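Local coordinates for protein insulinase family protease (Yersinia pestis, PDB 3GO9) that is a predicted protease of the insulinase (M16) family, whose active members are zinc-dependent peptidases, though its own activity is not established, at residues N340-A343 against N344-V348; K304-L307 against E308-Q312; N141-S145 against E146-N150. All coordinates share one frame; numbering follows the deposited sequence. Where two conformers were deposited one is given.

Interaction 1 of 3, residues N340-A343 against N344-V348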
loop_
_atom_site.group_PDB
_atom_site.type_symbol
_atom_site.label_atom_id
_atom_site.label_comp_id
_atom_site.label_asym_id
_atom_site.label_seq_id
_atom_site.Cartn_x
_atom_site.Cartn_y
_atom_site.Cartn_z
ATOM N N ASN A 340 19.739 14.882 21.644
ATOM C CA ASN A 340 19.841 15.806 20.514
ATOM C C ASN A 340 18.478 16.182 19.925
ATOM O O ASN A 340 18.415 16.903 18.949
ATOM C CB ASN A 340 20.662 15.156 19.407
ATOM C CG ASN A 340 22.026 14.684 19.874
ATOM O OD1 ASN A 340 22.349 13.500 19.771
ATOM N ND2 ASN A 340 22.824 15.591 20.367
ATOM N N LEU A 341 17.394 15.721 20.537
ATOM C CA LEU A 341 16.040 15.940 20.030
ATOM C C LEU A 341 15.660 17.405 19.816
ATOM O O LEU A 341 15.237 17.768 18.718
ATOM C CB LEU A 341 15.041 15.301 20.981
ATOM C CG LEU A 341 13.558 15.435 20.626
ATOM C CD1 LEU A 341 13.115 14.864 19.274
ATOM C CD2 LEU A 341 12.722 14.771 21.755
ATOM N N THR A 342 15.777 18.227 20.851
ATOM C CA THR A 342 15.368 19.624 20.731
ATOM C C THR A 342 16.185 20.363 19.656
ATOM O O THR A 342 15.619 21.059 18.835
ATOM C CB THR A 342 15.418 20.354 22.045
ATOM O OG1 THR A 342 14.641 19.680 23.041
ATOM C CG2 THR A 342 14.908 21.763 21.873
ATOM N N ALA A 343 17.493 20.155 19.612
ATOM C CA ALA A 343 18.336 20.789 18.583
ATOM C C ALA A 343 17.944 20.339 17.179
ATOM O O ALA A 343 17.852 21.144 16.262
ATOM C CB ALA A 343 19.824 20.488 18.845
ATOM N N ASN A 344 17.694 19.040 17.010
ATOM C CA ASN A 344 17.382 18.488 15.717
ATOM C C ASN A 344 15.989 18.883 15.224
ATOM O O ASN A 344 15.793 19.217 14.055
ATOM C CB ASN A 344 17.607 16.962 15.700
ATOM C CG ASN A 344 19.077 16.593 15.536
ATOM O OD1 ASN A 344 19.828 17.372 14.947
ATOM N ND2 ASN A 344 19.508 15.447 16.101
HETATM N N MSE A 345 15.032 18.907 16.145
HETATM C CA MSE A 345 13.721 19.431 15.829
HETATM C C MSE A 345 13.778 20.912 15.427
HETATM O O MSE A 345 13.139 21.337 14.467
HETATM C CB MSE A 345 12.784 19.271 16.993
HETATM C CG MSE A 345 11.388 19.787 16.707
HETATM SE SE MSE A 345 10.162 19.803 18.253
HETATM C CE MSE A 345 10.931 21.275 19.232
ATOM N N THR A 346 14.569 21.684 16.171
ATOM C CA THR A 346 14.748 23.114 15.887
ATOM C C THR A 346 15.333 23.324 14.484
ATOM O O THR A 346 14.882 24.210 13.734
ATOM C CB THR A 346 15.620 23.783 16.996
ATOM O OG1 THR A 346 14.893 23.773 18.244
ATOM C CG2 THR A 346 15.944 25.230 16.603
ATOM N N PHE A 347 16.315 22.499 14.117
ATOM C CA PHE A 347 16.930 22.530 12.788
ATOM C C PHE A 347 15.862 22.363 11.720
ATOM O O PHE A 347 15.775 23.151 10.792
ATOM C CB PHE A 347 17.966 21.402 12.622
ATOM C CG PHE A 347 18.371 21.188 11.189
ATOM C CD1 PHE A 347 19.168 22.128 10.541
ATOM C CD2 PHE A 347 17.932 20.096 10.465
ATOM C CE1 PHE A 347 19.540 21.954 9.211
ATOM C CE2 PHE A 347 18.298 19.923 9.098
ATOM C CZ PHE A 347 19.081 20.855 8.480
ATOM N N VAL A 348 15.045 21.326 11.843
ATOM C CA VAL A 348 13.991 21.099 10.836
ATOM C C VAL A 348 12.915 22.206 10.872
ATOM O O VAL A 348 12.466 22.644 9.840
ATOM C CB VAL A 348 13.363 19.694 10.963
ATOM C CG1 VAL A 348 12.203 19.533 9.997
ATOM C CG2 VAL A 348 14.419 18.622 10.698
#
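Thr342 and Thr346 meet one turn apart at the start of helix 341-358, where two hydrogen bonds grip Thr342 O. The backbone N of Thr346 donates to Thr342 O at 2.9 Å, and Thr346 OG1 donates to the same Thr342 O, also at 2.9 Å; OG1 stands above the carbonyl plane, 37° out of it, with the N-H on the other face. The hydroxyl gets there because chi1 of Thr346 (-67°) sets OG1 beside its own backbone N. Threonine suits this place, since its short branch can fold back onto the preceding turn.

The other bonds are ordinary helical ones: Asn344 N to Asn340 O, Met345 N to Leu341 O at 2.8 Å, and Phe347 N to Ala343 O.

The two asparagines also touch without bonding through their side chains: Asn344 CB rests 3.3 Å from Asn340 O, and Asn344 ND2 lies 3.5 Å from Asn340 CB. The amide ends look elsewhere: Asn344 ND2 bonds to Thr336 OG1 and Lys313 O, and Asn340 OD1 to Asn314 ND2. Leu341 and the selenomethionine Met345 pack on Leu269 of strand 267-276.

Chemically, the carbonyls of Asn340 to Ala343 are met by amides four residues on, that of Thr342 by a hydroxyl as well, while buried Asn344 spends its amide on joining the helix to the preceding chain.

Interaction 2 of 3, residues K304-L307 against E308-Q312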
loop_
_atom_site.group_PDB
_atom_site.type_symbol
_atom_site.label_atom_id
_atom_site.label_comp_id
_atom_site.label_asym_id
_atom_site.label_seq_id
_atom_site.Cartn_x
_atom_site.Cartn_y
_atom_site.Cartn_z
ATOM N N LYS A 304 17.084 17.866 3.060
ATOM C CA LYS A 304 18.170 16.917 2.936
ATOM C C LYS A 304 19.438 17.570 2.476
ATOM O O LYS A 304 20.508 17.236 2.991
ATOM C CB LYS A 304 17.827 15.817 1.929
ATOM C CG LYS A 304 16.871 14.795 2.439
ATOM C CD LYS A 304 17.134 13.443 1.748
ATOM C CE LYS A 304 17.200 13.534 0.206
ATOM N NZ LYS A 304 18.606 13.758 -0.296
ATOM N N GLN A 305 19.335 18.458 1.493
ATOM C CA GLN A 305 20.525 19.126 0.976
ATOM C C GLN A 305 21.140 19.999 2.065
ATOM O O GLN A 305 22.363 20.062 2.162
ATOM C CB GLN A 305 20.240 20.043 -0.212
ATOM C CG GLN A 305 19.377 19.445 -1.282
ATOM C CD GLN A 305 19.739 19.947 -2.643
ATOM O OE1 GLN A 305 19.371 21.075 -3.029
ATOM N NE2 GLN A 305 20.473 19.116 -3.400
ATOM N N VAL A 306 20.299 20.732 2.803
ATOM C CA VAL A 306 20.803 21.641 3.865
ATOM C C VAL A 306 21.522 20.798 4.893
ATOM O O VAL A 306 22.573 21.198 5.403
ATOM C CB VAL A 306 19.656 22.429 4.533
ATOM C CG1 VAL A 306 20.176 23.230 5.730
ATOM C CG2 VAL A 306 18.993 23.394 3.538
ATOM N N LEU A 307 20.953 19.651 5.248
ATOM C CA LEU A 307 21.601 18.739 6.207
ATOM C C LEU A 307 22.968 18.224 5.709
ATOM O O LEU A 307 23.944 18.179 6.487
ATOM C CB LEU A 307 20.687 17.574 6.556
ATOM C CG LEU A 307 21.173 16.586 7.611
ATOM C CD1 LEU A 307 21.630 17.284 8.914
ATOM C CD2 LEU A 307 20.055 15.546 7.891
ATOM N N GLU A 308 23.060 17.858 4.425
ATOM C CA GLU A 308 24.337 17.380 3.865
ATOM C C GLU A 308 25.394 18.480 3.963
ATOM O O GLU A 308 26.578 18.216 4.201
ATOM C CB GLU A 308 24.156 16.848 2.420
ATOM C CG GLU A 308 24.533 17.783 1.262
ATOM C CD GLU A 308 23.819 17.442 -0.046
ATOM O OE1 GLU A 308 22.724 16.823 -0.018
ATOM O OE2 GLU A 308 24.343 17.815 -1.116
ATOM N N LYS A 309 24.990 19.728 3.813
ATOM C CA LYS A 309 25.951 20.829 3.881
ATOM C C LYS A 309 26.260 21.280 5.318
ATOM O O LYS A 309 27.350 21.802 5.584
ATOM C CB LYS A 309 25.434 21.992 3.083
ATOM C CG LYS A 309 26.463 23.046 2.822
ATOM C CD LYS A 309 26.366 23.567 1.401
ATOM C CE LYS A 309 27.548 24.489 1.084
ATOM N NZ LYS A 309 27.130 25.892 0.863
ATOM N N ASN A 310 25.274 21.118 6.212
ATOM C CA ASN A 310 25.333 21.586 7.591
ATOM C C ASN A 310 25.020 20.472 8.595
ATOM O O ASN A 310 23.859 20.340 9.044
ATOM C CB ASN A 310 24.339 22.724 7.772
ATOM C CG ASN A 310 24.644 23.874 6.900
ATOM O OD1 ASN A 310 25.496 24.723 7.226
ATOM N ND2 ASN A 310 23.933 23.963 5.775
ATOM N N ASN A 311 26.051 19.691 8.940
ATOM C CA ASN A 311 25.877 18.509 9.768
ATOM C C ASN A 311 25.189 18.871 11.085
ATOM O O ASN A 311 25.550 19.868 11.753
ATOM C CB ASN A 311 27.207 17.823 10.076
ATOM C CG ASN A 311 27.950 17.365 8.828
ATOM O OD1 ASN A 311 27.336 16.935 7.849
ATOM N ND2 ASN A 311 29.278 17.462 8.861
ATOM N N GLN A 312 24.205 18.047 11.444
ATOM C CA GLN A 312 23.484 18.122 12.725
ATOM C C GLN A 312 23.785 16.832 13.506
ATOM O O GLN A 312 23.557 15.736 12.991
ATOM C CB GLN A 312 21.961 18.235 12.514
ATOM C CG GLN A 312 21.499 19.438 11.732
ATOM C CD GLN A 312 22.028 20.752 12.281
ATOM O OE1 GLN A 312 21.823 21.041 13.454
ATOM N NE2 GLN A 312 22.757 21.531 11.447
HETATM O O HOH W 1 25.208 15.917 7.245
#
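The carboxamide of Asn310 meets Val306 O close to its own plane, 3.1 Å from Asn310 ND2, and ND2 in turn sits in the carbonyl plane, on a lone pair of Val306 O. Val306 CG1 approaches ND2 at 3.8 Å from off that plane, toward one face. The amide of Gln312 has the ring of Phe347 over one face. Gln312 NE2 donates to Asn310 O at 2.9 Å; the acceptor is tilted a little from the amide plane, and NE2 stands above the carbonyl plane. Gln312 bends at chi2 (-53°), which curls the amide back toward Asn310.

This is the C-terminal end of helix 283-309, and Asn310 is the first residue to leave helical geometry. Its backbone N still donates to Val306 O at 2.8 Å, so that carbonyl takes the backbone N-H and one side-chain N-H of the same asparagine, a short polar residue well able to fold onto the last turn, with a weak bond from Lys309 N besides. Another weak bond runs from Asn310 N to Leu307 O, which also accepts from a water at 2.7 Å. Earlier in the turn, Glu308 N and Lys309 N bind Lys304 O and Gln305 O.

Leucine fits position 307 because its branch reaches forward over the departing chain: Leu307 CD1 lies 3.5 Å from Gln312 CG. Val306 touches Phe347 and Glu351 of helix 341-358, the latter a zinc ligand together with His302.

Interaction 3 of 3, residues N141-S145 against E146-N150; sequences NLAVS and EQTVN
Thr148 reaches back across the first turn of its helix to Ala143 and Ser145. Its CB lies 3.4 Å from Ala143 O. From there CG2 turns to the methyl of Ala143, with Thr148 CG2 and Ala143 CB 4.0 Å apart, while OG1 takes the polar side. With chi1 at 62°, OG1 stands between the backbone N and the carbonyl carbon and faces the incoming loop. There Thr148 OG1 donates to Ala143 O at 2.6 Å, from above the carbonyl plane, and accepts from Ser145 N at 3.0 Å. One hydroxyl thus serves as both donor and acceptor, a double role that suits threonine.

Ser145 answers in kind. Its short side chain brings OG to Thr148 N, 3.1 Å away, with an N-H...O angle of 165°; a weak bond also runs from Ser145 OG to Gln147 OE1. Ser145 O accepts from Val149 N in the first regular helical bond. Ala143, the centre of an inverse gamma turn, has a small methyl that fits against Thr148 and Ser81, and Val144 and Val149 both pack on Leu199 of helix 196-206.

The reciprocal pairing of Ser145, the N-cap, with Thr148 is a capping box, the classic way of starting a helix such as 146-153.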
loop_
_atom_site.group_PDB
_atom_site.type_symbol
_atom_site.label_atom_id
_atom_site.label_comp_id
_atom_site.label_asym_id
_atom_site.label_seq_id
_atom_site.Cartn_x
_atom_site.Cartn_y
_atom_site.Cartn_z
ATOM N N ASN A 141 -13.075 -24.717 -2.685
ATOM C CA ASN A 141 -13.115 -26.072 -2.108
ATOM C C ASN A 141 -12.088 -26.228 -0.986
ATOM O O ASN A 141 -11.453 -27.257 -0.829
ATOM C CB ASN A 141 -12.877 -27.119 -3.192
ATOM C CG ASN A 141 -13.285 -28.536 -2.770
ATOM O OD1 ASN A 141 -14.143 -28.731 -1.938
ATOM N ND2 ASN A 141 -12.599 -29.535 -3.327
ATOM N N LEU A 142 -11.985 -25.204 -0.179
ATOM C CA LEU A 142 -10.989 -25.164 0.924
ATOM C C LEU A 142 -11.179 -26.365 1.856
ATOM O O LEU A 142 -12.311 -26.740 2.161
ATOM C CB LEU A 142 -11.117 -23.849 1.696
ATOM C CG LEU A 142 -10.082 -23.626 2.795
ATOM C CD1 LEU A 142 -8.714 -23.454 2.172
ATOM C CD2 LEU A 142 -10.444 -22.383 3.677
ATOM N N ALA A 143 -10.068 -26.983 2.272
ATOM C CA ALA A 143 -10.094 -28.190 3.073
ATOM C C ALA A 143 -10.275 -27.813 4.539
ATOM O O ALA A 143 -9.324 -27.571 5.246
ATOM C CB ALA A 143 -8.785 -29.040 2.846
ATOM N N VAL A 144 -11.522 -27.701 4.970
ATOM C CA VAL A 144 -11.837 -27.250 6.312
ATOM C C VAL A 144 -12.413 -28.469 7.041
ATOM O O VAL A 144 -13.523 -28.901 6.779
ATOM C CB VAL A 144 -12.874 -26.093 6.296
ATOM C CG1 VAL A 144 -13.105 -25.577 7.740
ATOM C CG2 VAL A 144 -12.413 -24.954 5.364
ATOM N N SER A 145 -11.613 -29.056 7.900
ATOM C CA SER A 145 -12.039 -30.214 8.648
ATOM C C SER A 145 -11.415 -30.201 10.001
ATOM O O SER A 145 -10.503 -29.418 10.267
ATOM C CB SER A 145 -11.616 -31.482 7.904
ATOM O OG SER A 145 -10.201 -31.621 7.920
ATOM N N GLU A 146 -11.874 -31.090 10.900
ATOM C CA GLU A 146 -11.232 -31.186 12.214
ATOM C C GLU A 146 -9.748 -31.482 12.052
ATOM O O GLU A 146 -8.898 -30.948 12.766
ATOM C CB GLU A 146 -11.893 -32.290 13.049
ATOM C CG GLU A 146 -13.347 -32.040 13.410
ATOM C CD GLU A 146 -13.577 -31.102 14.612
ATOM O OE1 GLU A 146 -14.778 -30.887 14.922
ATOM O OE2 GLU A 146 -12.605 -30.578 15.245
ATOM N N GLN A 147 -9.437 -32.312 11.072
ATOM C CA GLN A 147 -8.062 -32.730 10.803
ATOM C C GLN A 147 -7.176 -31.566 10.340
ATOM O O GLN A 147 -6.072 -31.384 10.848
ATOM C CB GLN A 147 -8.033 -33.860 9.769
ATOM C CG GLN A 147 -8.626 -35.178 10.253
ATOM C CD GLN A 147 -10.138 -35.088 10.535
ATOM O OE1 GLN A 147 -10.907 -34.511 9.738
ATOM N NE2 GLN A 147 -10.561 -35.640 11.686
ATOM N N THR A 148 -7.649 -30.780 9.381
ATOM C CA THR A 148 -6.818 -29.687 8.880
ATOM C C THR A 148 -6.711 -28.548 9.897
ATOM O O THR A 148 -5.680 -27.881 10.009
ATOM C CB THR A 148 -7.318 -29.111 7.506
ATOM O OG1 THR A 148 -8.631 -28.545 7.607
ATOM C CG2 THR A 148 -7.322 -30.178 6.414
ATOM N N VAL A 149 -7.803 -28.302 10.619
ATOM C CA VAL A 149 -7.808 -27.271 11.677
ATOM C C VAL A 149 -6.818 -27.643 12.795
ATOM O O VAL A 149 -5.990 -26.859 13.175
ATOM C CB VAL A 149 -9.231 -26.990 12.188
ATOM C CG1 VAL A 149 -9.181 -26.080 13.395
ATOM C CG2 VAL A 149 -10.073 -26.319 11.069
ATOM N N ASN A 150 -6.854 -28.881 13.268
ATOM C CA ASN A 150 -5.900 -29.349 14.261
ATOM C C ASN A 150 -4.475 -29.206 13.749
ATOM O O ASN A 150 -3.629 -28.663 14.438
ATOM C CB ASN A 150 -6.237 -30.802 14.619
ATOM C CG ASN A 150 -5.433 -31.329 15.786
ATOM O OD1 ASN A 150 -5.315 -30.692 16.837
ATOM N ND2 ASN A 150 -4.896 -32.550 15.613
#

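Overall arrangement
From the N terminus, interaction 3 comes first, closing the short turn that leads from helix 125-140 into helix 146-153 and setting it against helices 70-80 and 196-206. Interaction 2 follows at the end of helix 283-309, and interaction 1 begins helix 341-358 after the disulfide-linked strands 316-324 and 327-336. All three are local and in series; none nests in or crosses another. Interactions 1 and 2 nonetheless touch, joining those two helix ends within the M16 inactive-domain region: Asn344 OD1 lies 3.3 Å from Gln312 CB, and Phe347 CZ 3.9 Å from Leu307 N. Interaction 3 stands across the chain's centre, about 56 Å from interaction 1, centre to centre.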